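Local structure of lipoprotein (Clostridioides difficile, 7RAG) at the interface of chains A and B and the interface of chains A and C. The protein binds the CwlD amidase and allosterically activates it during spore formation, as a lipoprotein of the LolA family. Coordinates in Å, arbitrary orientation; residue numbers count along the deposited sequence, not the author numbering. Chains: chain A/B, Lipoprotein; chain C, Germination-specific N-acetylmuramoyl-L-alanine amidase, Autolysin.

Contact 1: the interface of chains A and B. Residues chain A 56-59; chain B 43-45.
A:Glu57 and B:Ile45 face each other as an antiparallel beta pair, each backbone giving its N-H to the other's carbonyl: A:Glu57 N reaches B:Ile45 O at 3.0 Å and B:Ile45 N reaches A:Glu57 O at 2.8 Å. Both of these donors lie in the carbonyl plane. The ladder runs on through A:Val58 and B:Leu44 to a third rung, A:Ile59 N to B:Val43 O, nearly straight at the hydrogen (171°). Strand 40-58 of each copy thus joins the other's, and A:Ile59 bonds just past the strand end. Side chains sort to the two faces of this sheet. On one, A:Ile59 lies across B:Ile45 at about a right angle, its CG2 3.7 Å from B:Ile45 CD1. The chi1 of 56° sets A:Ile59 CG1 between the backbone N and the carbonyl carbon, which turns the ethyl arm towards B:Val43. On the other face, A:Val58 and B:Leu44 run side by side, pointing the same way. There B:Leu44 CD2 rests against A:Val58 CG2 and A:Leu56 CB, each at 4.0 Å. The two-fold of the pair repeats the patch with chains exchanged. At the ladder's end, A:Ile59 CD1 packs 3.5 Å from B:Val43 CG1.

Contact 2: the interface of chains A and C. Residues chain A 133, 135-136; chain C 17-18, 62, 101, 103.
A:Tyr135 turns one face of its ring to C:Leu62 and C:Thr18, crossing both side chains at about a right angle. Its CG stands anti to the carbonyl carbon (chi1 -64°), which turns the ring to the amidase. One methyl of the leucine, CD2, stands 3.5 Å from A:Tyr135 CD1, while the threonine meets the other CD carbon of the ring, with OG1 3.3 Å from A:Tyr135 CD2. The threonine methyl CG2 lies over the same face, 3.8 Å from A:Tyr135 CE2. At the edge of the ring, the backbone oxygen of C:Asn101 sits in plane, 3.9 Å from A:Tyr135 CE2. A:Phe136 slides past C:Leu62 in the opposite direction and brings its CE2 to 3.8 Å from the backbone O of C:Lys17. The C:Thr18 hydroxyl also lies at the edge of this ring, in plane. Behind the aromatic pair, A:Asn133 OD1 accepts the backbone N-H of A:Tyr135 at 2.5 Å and, more weakly, that of A:Phe136, tying down the turn that presents both rings. On the amidase, C:Asn103 OD1 takes the N-H of C:Thr18 on a lone pair, at 2.8 Å, steadying the start of the strand. The lipoprotein loop preceding strand 138-144 therefore docks on the beginnings of amidase strands 18-23 and 62-65.

Contact 3: the interface of chains A and C. Residues chain A 78, 87, 89-90; chain C 202-203, 206-207, 210.
A:Leu89 straddles one face of amidase helix 191-211, its two methyls parting over successive residues. CD1 touches C:Gln206 CB at 3.8 Å, and CD2 meets C:Lys207 CG at 3.9 Å; the leucine crosses both side chains at about a right angle. Further apolar contacts flank it. A:Val87 and C:Ile203 reach toward each other tip to tip, CG2 to CD1 at 3.9 Å, and A:Val78 CG1 comes to the phenol end of C:Tyr202, 3.9 Å from CE2. At the far end, A:Pro90 CD lies 3.8 Å from C:Ser210 CB. Polar bonds within the helix shape its side of the contact. C:Ser210 OG, swung between its backbone N and carbonyl carbon (chi1 64°), bonds back to C:Lys207 O at 2.7 Å, arriving well off the C=O line. C:Gln206 CG lies over one face of the C:Tyr202 ring, toward the rim, and the bend at chi2 (-77°) brings the amide round, so that NE2 makes a weak bond to the tyrosine OH at 3.3 Å. Strands 75-80 and 85-90 of the lipoprotein thus pack against the last amidase helix mainly through aliphatic carbons, a docking that serves the complex in which this lipoprotein activates CwlD.

Contact 4: the interface of chains A and B. Residues chain A 108-109, 111, 114; chain B 12, 16, 19.
Helix to loop, this contact between the two lipoprotein copies of the deposited assembly sets B:Tyr12, B:Gln16 and B:Ile19 of the N-terminal helix 8-21 of one against the segment around A:Leu109 of the other, and its two-fold twin holds the other helix likewise. Whether the pair forms outside the crystal, the structure alone does not show. B:Tyr12 lowers its hydroxyl toward the loop, where OH lies 3.1 Å from the backbone oxygen of A:Tyr108 and can donate a hydrogen bond to it. The phenol is carried outward by a CG anti to the backbone N (chi1 178°). On one side of the ring plane, near the hydroxyl, the selenium of A:Met114, a selenomethionine, approaches obliquely, 3.9 Å from B:Tyr12 CZ. Within the helix, B:Gln16 CG covers one face of the tyrosine ring, toward its rim, on the side away from the selenium. The glutamine chain then runs extended beyond CG and offers NE2 to A:Leu109 O at 3.2 Å, a weak and bent bond (133° at the hydrogen). A:Leu109 also answers the helix with carbon: CD1 packs 4.0 Å from B:Gln16 CB. The next turn closes the patch, B:Ile19 bringing its ethyl end up to the leucine stem, with CD1 3.7 Å from A:Leu109 CB.

Contact 1: the interface of chains A and B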
loop_
_atom_site.group_PDB
_atom_site.type_symbol
_atom_site.label_atom_id
_atom_site.label_comp_id
_atom_site.label_asym_id
_atom_site.label_seq_id
_atom_site.Cartn_x
_atom_site.Cartn_y
_atom_site.Cartn_z
ATOM N N LEU A 56 5.479 -5.100 13.610
ATOM C CA LEU A 56 5.334 -5.938 14.795
ATOM C C LEU A 56 4.868 -7.306 14.329
ATOM O O LEU A 56 3.786 -7.420 13.741
ATOM C CB LEU A 56 4.329 -5.370 15.800
ATOM C CG LEU A 56 4.077 -3.867 15.865
ATOM C CD1 LEU A 56 3.198 -3.574 17.075
ATOM C CD2 LEU A 56 5.381 -3.070 15.951
ATOM N N GLU A 57 5.668 -8.336 14.578
ATOM C CA GLU A 57 5.269 -9.688 14.234
ATOM C C GLU A 57 5.227 -10.559 15.486
ATOM O O GLU A 57 6.161 -10.550 16.295
ATOM C CB GLU A 57 6.206 -10.288 13.183
ATOM C CG GLU A 57 6.017 -11.793 13.031
ATOM C CD GLU A 57 7.169 -12.433 12.332
ATOM O OE1 GLU A 57 7.884 -11.683 11.626
ATOM O OE2 GLU A 57 7.378 -13.662 12.515
ATOM N N VAL A 58 4.155 -11.316 15.632
ATOM C CA VAL A 58 3.966 -12.138 16.816
ATOM C C VAL A 58 4.632 -13.488 16.610
ATOM O O VAL A 58 4.457 -14.131 15.567
ATOM C CB VAL A 58 2.480 -12.317 17.135
ATOM C CG1 VAL A 58 2.367 -12.889 18.515
ATOM C CG2 VAL A 58 1.753 -10.998 17.039
ATOM N N ILE A 59 5.385 -13.930 17.617
ATOM C CA ILE A 59 6.051 -15.219 17.569
ATOM C C ILE A 59 5.534 -16.177 18.635
ATOM O O ILE A 59 5.346 -17.362 18.352
ATOM C CB ILE A 59 7.586 -15.075 17.663
ATOM C CG1 ILE A 59 8.016 -14.326 18.909
ATOM C CG2 ILE A 59 8.149 -14.379 16.430
ATOM C CD1 ILE A 59 9.524 -14.326 19.087
ATOM N N VAL B 43 4.810 -12.640 22.853
ATOM C CA VAL B 43 6.134 -12.217 22.423
ATOM C C VAL B 43 6.045 -11.755 20.980
ATOM O O VAL B 43 5.540 -12.472 20.109
ATOM C CB VAL B 43 7.200 -13.313 22.594
ATOM C CG1 VAL B 43 8.517 -12.852 22.051
ATOM C CG2 VAL B 43 7.367 -13.643 24.060
ATOM N N LEU B 44 6.508 -10.543 20.740
ATOM C CA LEU B 44 6.543 -9.952 19.419
ATOM C C LEU B 44 7.986 -9.636 19.092
ATOM O O LEU B 44 8.818 -9.491 19.991
ATOM C CB LEU B 44 5.703 -8.658 19.347
ATOM C CG LEU B 44 4.201 -8.833 19.604
ATOM C CD1 LEU B 44 3.870 -8.774 21.098
ATOM C CD2 LEU B 44 3.383 -7.832 18.826
ATOM N N ILE B 45 8.278 -9.536 17.801
ATOM C CA ILE B 45 9.482 -8.858 17.343
ATOM C C ILE B 45 9.071 -7.504 16.783
ATOM O O ILE B 45 8.113 -7.410 16.003
ATOM C CB ILE B 45 10.249 -9.705 16.320
ATOM C CG1 ILE B 45 10.663 -11.012 17.003
ATOM C CG2 ILE B 45 11.474 -8.943 15.821
ATOM C CD1 ILE B 45 11.030 -12.098 16.073
#

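Contact 2: the interface of chains A and C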
loop_
_atom_site.group_PDB
_atom_site.type_symbol
_atom_site.label_atom_id
_atom_site.label_comp_id
_atom_site.label_asym_id
_atom_site.label_seq_id
_atom_site.Cartn_x
_atom_site.Cartn_y
_atom_site.Cartn_z
ATOM N N ASN A 133 -8.788 7.962 29.095
ATOM C CA ASN A 133 -9.268 6.582 29.175
ATOM C C ASN A 133 -8.925 6.030 30.554
ATOM O O ASN A 133 -7.791 6.166 31.026
ATOM C CB ASN A 133 -8.636 5.728 28.061
ATOM C CG ASN A 133 -9.176 4.285 28.005
ATOM O OD1 ASN A 133 -9.265 3.598 29.018
ATOM N ND2 ASN A 133 -9.499 3.812 26.799
ATOM N N TYR A 135 -8.376 3.124 31.354
ATOM C CA TYR A 135 -7.450 2.010 31.242
ATOM C C TYR A 135 -6.090 2.389 30.685
ATOM O O TYR A 135 -5.095 1.735 31.022
ATOM C CB TYR A 135 -8.064 0.923 30.360
ATOM C CG TYR A 135 -9.298 0.327 30.972
ATOM C CD1 TYR A 135 -9.199 -0.556 32.044
ATOM C CD2 TYR A 135 -10.558 0.650 30.493
ATOM C CE1 TYR A 135 -10.314 -1.102 32.610
ATOM C CE2 TYR A 135 -11.679 0.105 31.047
ATOM C CZ TYR A 135 -11.554 -0.770 32.117
ATOM O OH TYR A 135 -12.667 -1.328 32.703
ATOM N N PHE A 136 -6.023 3.396 29.815
ATOM C CA PHE A 136 -4.767 3.867 29.236
ATOM C C PHE A 136 -4.511 5.267 29.782
ATOM O O PHE A 136 -4.722 6.265 29.097
ATOM C CB PHE A 136 -4.829 3.883 27.669
ATOM C CG PHE A 136 -5.059 2.534 27.037
ATOM C CD1 PHE A 136 -4.016 1.846 26.441
ATOM C CD2 PHE A 136 -6.320 1.958 27.034
ATOM C CE1 PHE A 136 -4.232 0.620 25.853
ATOM C CE2 PHE A 136 -6.540 0.737 26.447
ATOM C CZ PHE A 136 -5.511 0.071 25.854
ATOM N N LYS C 17 -8.411 0.944 22.518
ATOM C CA LYS C 17 -9.781 0.574 22.792
ATOM C C LYS C 17 -9.830 -0.480 23.889
ATOM O O LYS C 17 -8.863 -1.221 24.111
ATOM C CB LYS C 17 -10.440 0.059 21.525
ATOM C CG LYS C 17 -10.607 1.138 20.501
ATOM C CD LYS C 17 -11.550 2.215 21.031
ATOM C CE LYS C 17 -12.320 2.896 19.907
ATOM N NZ LYS C 17 -13.623 3.475 20.387
ATOM N N THR C 18 -10.950 -0.499 24.607
ATOM C CA THR C 18 -11.259 -1.542 25.562
ATOM C C THR C 18 -12.537 -2.221 25.094
ATOM O O THR C 18 -13.542 -1.548 24.838
ATOM C CB THR C 18 -11.394 -0.974 26.977
ATOM O OG1 THR C 18 -10.155 -0.345 27.342
ATOM C CG2 THR C 18 -11.676 -2.089 27.999
ATOM N N LEU C 62 -7.380 -3.597 24.978
ATOM C CA LEU C 62 -7.576 -4.235 26.272
ATOM C C LEU C 62 -8.885 -4.994 26.232
ATOM O O LEU C 62 -9.895 -4.440 25.796
ATOM C CB LEU C 62 -7.613 -3.204 27.391
ATOM C CG LEU C 62 -7.460 -3.815 28.767
ATOM C CD1 LEU C 62 -6.051 -4.392 28.954
ATOM C CD2 LEU C 62 -7.739 -2.772 29.808
ATOM N N ASN C 101 -16.685 0.982 31.525
ATOM C CA ASN C 101 -16.185 2.077 30.674
ATOM C C ASN C 101 -15.466 1.526 29.447
ATOM O O ASN C 101 -14.410 2.011 29.040
ATOM C CB ASN C 101 -15.265 3.039 31.440
ATOM C CG ASN C 101 -16.017 3.904 32.408
ATOM O OD1 ASN C 101 -15.746 3.894 33.609
ATOM N ND2 ASN C 101 -16.986 4.654 31.895
ATOM N N ASN C 103 -15.325 0.459 25.306
ATOM C CA ASN C 103 -15.723 1.079 24.057
ATOM C C ASN C 103 -16.664 0.204 23.247
ATOM O O ASN C 103 -17.350 0.711 22.367
ATOM C CB ASN C 103 -14.480 1.422 23.227
ATOM C CG ASN C 103 -13.512 2.310 23.982
ATOM O OD1 ASN C 103 -12.549 1.837 24.578
ATOM N ND2 ASN C 103 -13.785 3.599 23.996
#

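Contact 3: the interface of chains A and C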
loop_
_atom_site.group_PDB
_atom_site.type_symbol
_atom_site.label_atom_id
_atom_site.label_comp_id
_atom_site.label_asym_id
_atom_site.label_seq_id
_atom_site.Cartn_x
_atom_site.Cartn_y
_atom_site.Cartn_z
ATOM N N VAL A 78 -2.266 -5.592 8.013
ATOM C CA VAL A 78 -2.519 -6.589 9.039
ATOM C C VAL A 78 -2.517 -7.934 8.330
ATOM O O VAL A 78 -3.295 -8.144 7.394
ATOM C CB VAL A 78 -3.848 -6.313 9.763
ATOM C CG1 VAL A 78 -4.047 -7.245 10.933
ATOM C CG2 VAL A 78 -3.894 -4.873 10.221
ATOM N N VAL A 87 -4.759 -7.450 4.962
ATOM C CA VAL A 87 -5.765 -6.402 4.987
ATOM C C VAL A 87 -5.057 -5.064 5.159
ATOM O O VAL A 87 -4.144 -4.918 5.980
ATOM C CB VAL A 87 -6.842 -6.645 6.073
ATOM C CG1 VAL A 87 -6.982 -8.133 6.344
ATOM C CG2 VAL A 87 -6.555 -5.882 7.334
ATOM N N LEU A 89 -5.588 -1.055 5.954
ATOM C CA LEU A 89 -6.440 -0.159 6.719
ATOM C C LEU A 89 -5.838 1.234 6.715
ATOM O O LEU A 89 -4.621 1.390 6.580
ATOM C CB LEU A 89 -6.602 -0.622 8.173
ATOM C CG LEU A 89 -7.115 -2.032 8.442
ATOM C CD1 LEU A 89 -7.504 -2.154 9.883
ATOM C CD2 LEU A 89 -8.299 -2.322 7.577
ATOM N N PRO A 90 -6.661 2.268 6.870
ATOM C CA PRO A 90 -6.121 3.630 6.930
ATOM C C PRO A 90 -5.534 3.953 8.300
ATOM O O PRO A 90 -6.027 3.494 9.335
ATOM C CB PRO A 90 -7.345 4.508 6.627
ATOM C CG PRO A 90 -8.420 3.562 6.139
ATOM C CD PRO A 90 -8.133 2.266 6.788
ATOM N N TYR C 202 -12.092 -10.127 14.315
ATOM C CA TYR C 202 -11.069 -9.146 14.643
ATOM C C TYR C 202 -10.889 -8.152 13.506
ATOM O O TYR C 202 -10.816 -6.935 13.736
ATOM C CB TYR C 202 -9.768 -9.881 14.963
ATOM C CG TYR C 202 -8.500 -9.071 14.894
ATOM C CD1 TYR C 202 -8.203 -8.102 15.855
ATOM C CD2 TYR C 202 -7.569 -9.307 13.885
ATOM C CE1 TYR C 202 -7.022 -7.375 15.796
ATOM C CE2 TYR C 202 -6.394 -8.584 13.807
ATOM C CZ TYR C 202 -6.125 -7.623 14.767
ATOM O OH TYR C 202 -4.950 -6.922 14.681
ATOM N N ILE C 203 -10.861 -8.646 12.266
ATOM C CA ILE C 203 -10.738 -7.742 11.130
ATOM C C ILE C 203 -11.974 -6.857 11.022
ATOM O O ILE C 203 -11.867 -5.663 10.733
ATOM C CB ILE C 203 -10.464 -8.533 9.837
ATOM C CG1 ILE C 203 -9.038 -9.094 9.872
ATOM C CG2 ILE C 203 -10.612 -7.657 8.616
ATOM C CD1 ILE C 203 -7.993 -8.038 10.186
ATOM N N GLN C 206 -11.627 -4.138 13.434
ATOM C CA GLN C 206 -10.575 -3.199 13.043
ATOM C C GLN C 206 -11.027 -2.267 11.921
ATOM O O GLN C 206 -10.705 -1.076 11.936
ATOM C CB GLN C 206 -9.316 -3.959 12.640
ATOM C CG GLN C 206 -8.635 -4.677 13.809
ATOM C CD GLN C 206 -7.850 -3.739 14.708
ATOM O OE1 GLN C 206 -8.342 -2.693 15.120
ATOM N NE2 GLN C 206 -6.601 -4.107 15.005
ATOM N N LYS C 207 -11.766 -2.783 10.941
ATOM C CA LYS C 207 -12.289 -1.921 9.885
ATOM C C LYS C 207 -13.273 -0.903 10.459
ATOM O O LYS C 207 -13.169 0.316 10.199
ATOM C CB LYS C 207 -12.944 -2.766 8.791
ATOM C CG LYS C 207 -11.958 -3.550 7.919
ATOM C CD LYS C 207 -12.694 -4.285 6.788
ATOM C CE LYS C 207 -11.755 -5.241 6.020
ATOM N NZ LYS C 207 -10.746 -4.561 5.160
ATOM N N SER C 210 -11.391 1.743 12.054
ATOM C CA SER C 210 -10.552 2.578 11.201
ATOM C C SER C 210 -11.358 3.680 10.528
ATOM O O SER C 210 -10.827 4.776 10.294
ATOM C CB SER C 210 -9.835 1.729 10.154
ATOM O OG SER C 210 -10.756 1.127 9.273
#

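Contact 4: the interface of chains A and B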
loop_
_atom_site.group_PDB
_atom_site.type_symbol
_atom_site.label_atom_id
_atom_site.label_comp_id
_atom_site.label_asym_id
_atom_site.label_seq_id
_atom_site.Cartn_x
_atom_site.Cartn_y
_atom_site.Cartn_z
ATOM N N TYR A 108 8.754 9.864 23.481
ATOM C CA TYR A 108 9.815 10.150 24.430
ATOM C C TYR A 108 10.946 10.949 23.810
ATOM O O TYR A 108 11.809 11.440 24.543
ATOM C CB TYR A 108 10.329 8.847 25.033
ATOM C CG TYR A 108 9.259 8.217 25.875
ATOM C CD1 TYR A 108 8.947 8.739 27.135
ATOM C CD2 TYR A 108 8.509 7.145 25.398
ATOM C CE1 TYR A 108 7.936 8.187 27.918
ATOM C CE2 TYR A 108 7.500 6.579 26.172
ATOM C CZ TYR A 108 7.217 7.105 27.433
ATOM O OH TYR A 108 6.214 6.546 28.197
ATOM N N LEU A 109 10.941 11.104 22.483
ATOM C CA LEU A 109 11.832 12.055 21.827
ATOM C C LEU A 109 11.258 13.461 21.896
ATOM O O LEU A 109 11.874 14.374 22.455
ATOM C CB LEU A 109 12.058 11.648 20.368
ATOM C CG LEU A 109 12.847 12.654 19.532
ATOM C CD1 LEU A 109 14.295 12.748 20.015
ATOM C CD2 LEU A 109 12.769 12.281 18.056
ATOM N N ASN A 111 9.683 15.892 23.463
ATOM C CA ASN A 111 9.331 16.127 24.853
ATOM C C ASN A 111 8.179 17.119 24.970
ATOM O O ASN A 111 8.044 18.063 24.187
ATOM C CB ASN A 111 10.552 16.635 25.634
HETATM N N MSE A 114 6.256 16.207 30.993
HETATM C CA MSE A 114 6.868 14.892 31.195
HETATM C C MSE A 114 7.684 14.797 32.495
HETATM O O MSE A 114 8.451 15.702 32.800
HETATM C CB MSE A 114 7.767 14.558 30.001
HETATM C CG MSE A 114 8.425 13.182 30.088
HETATM SE SE MSE A 114 9.774 12.864 28.700
HETATM C CE MSE A 114 8.613 12.276 27.228
ATOM N N TYR B 12 19.040 12.140 29.813
ATOM C CA TYR B 12 17.850 12.265 28.981
ATOM C C TYR B 12 18.188 12.797 27.593
ATOM O O TYR B 12 17.661 12.305 26.586
ATOM C CB TYR B 12 16.824 13.168 29.663
ATOM C CG TYR B 12 15.592 13.371 28.821
ATOM C CD1 TYR B 12 15.240 14.632 28.361
ATOM C CD2 TYR B 12 14.796 12.292 28.458
ATOM C CE1 TYR B 12 14.114 14.815 27.579
ATOM C CE2 TYR B 12 13.671 12.461 27.686
ATOM C CZ TYR B 12 13.329 13.725 27.244
ATOM O OH TYR B 12 12.202 13.896 26.463
ATOM N N GLN B 16 17.731 11.143 23.884
ATOM C CA GLN B 16 17.055 11.794 22.764
ATOM C C GLN B 16 17.915 11.767 21.508
ATOM O O GLN B 16 17.423 11.496 20.404
ATOM C CB GLN B 16 16.729 13.241 23.110
ATOM C CG GLN B 16 15.683 13.456 24.168
ATOM C CD GLN B 16 15.488 14.945 24.427
ATOM O OE1 GLN B 16 16.464 15.693 24.580
ATOM N NE2 GLN B 16 14.232 15.390 24.441
ATOM N N ILE B 19 18.039 8.046 20.110
ATOM C CA ILE B 19 16.874 7.557 19.377
ATOM C C ILE B 19 16.556 8.422 18.160
ATOM O O ILE B 19 15.926 7.929 17.214
ATOM C CB ILE B 19 15.629 7.432 20.270
ATOM C CG1 ILE B 19 15.246 8.781 20.877
ATOM C CG2 ILE B 19 15.864 6.401 21.349
ATOM C CD1 ILE B 19 13.946 8.745 21.645
#

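Contacts 1 and 4, about 25 Å apart between the centres of their C-alpha atoms, both join the two lipoproteins: one through the long strand 40-58, the other through the N-terminal helix, so the copies meet at separate places in the deposited assembly. Contacts 2 and 3, about 18 Å apart, attach the amidase at two points, the opening strands of its sheet and its last helix. Contact 1 lies about 22 Å from contact 2 and 18 Å from contact 3, whereas contact 4 is about 30 Å from contact 3. Chain A takes part in all four, so it may connect the lipoprotein pairing with amidase binding.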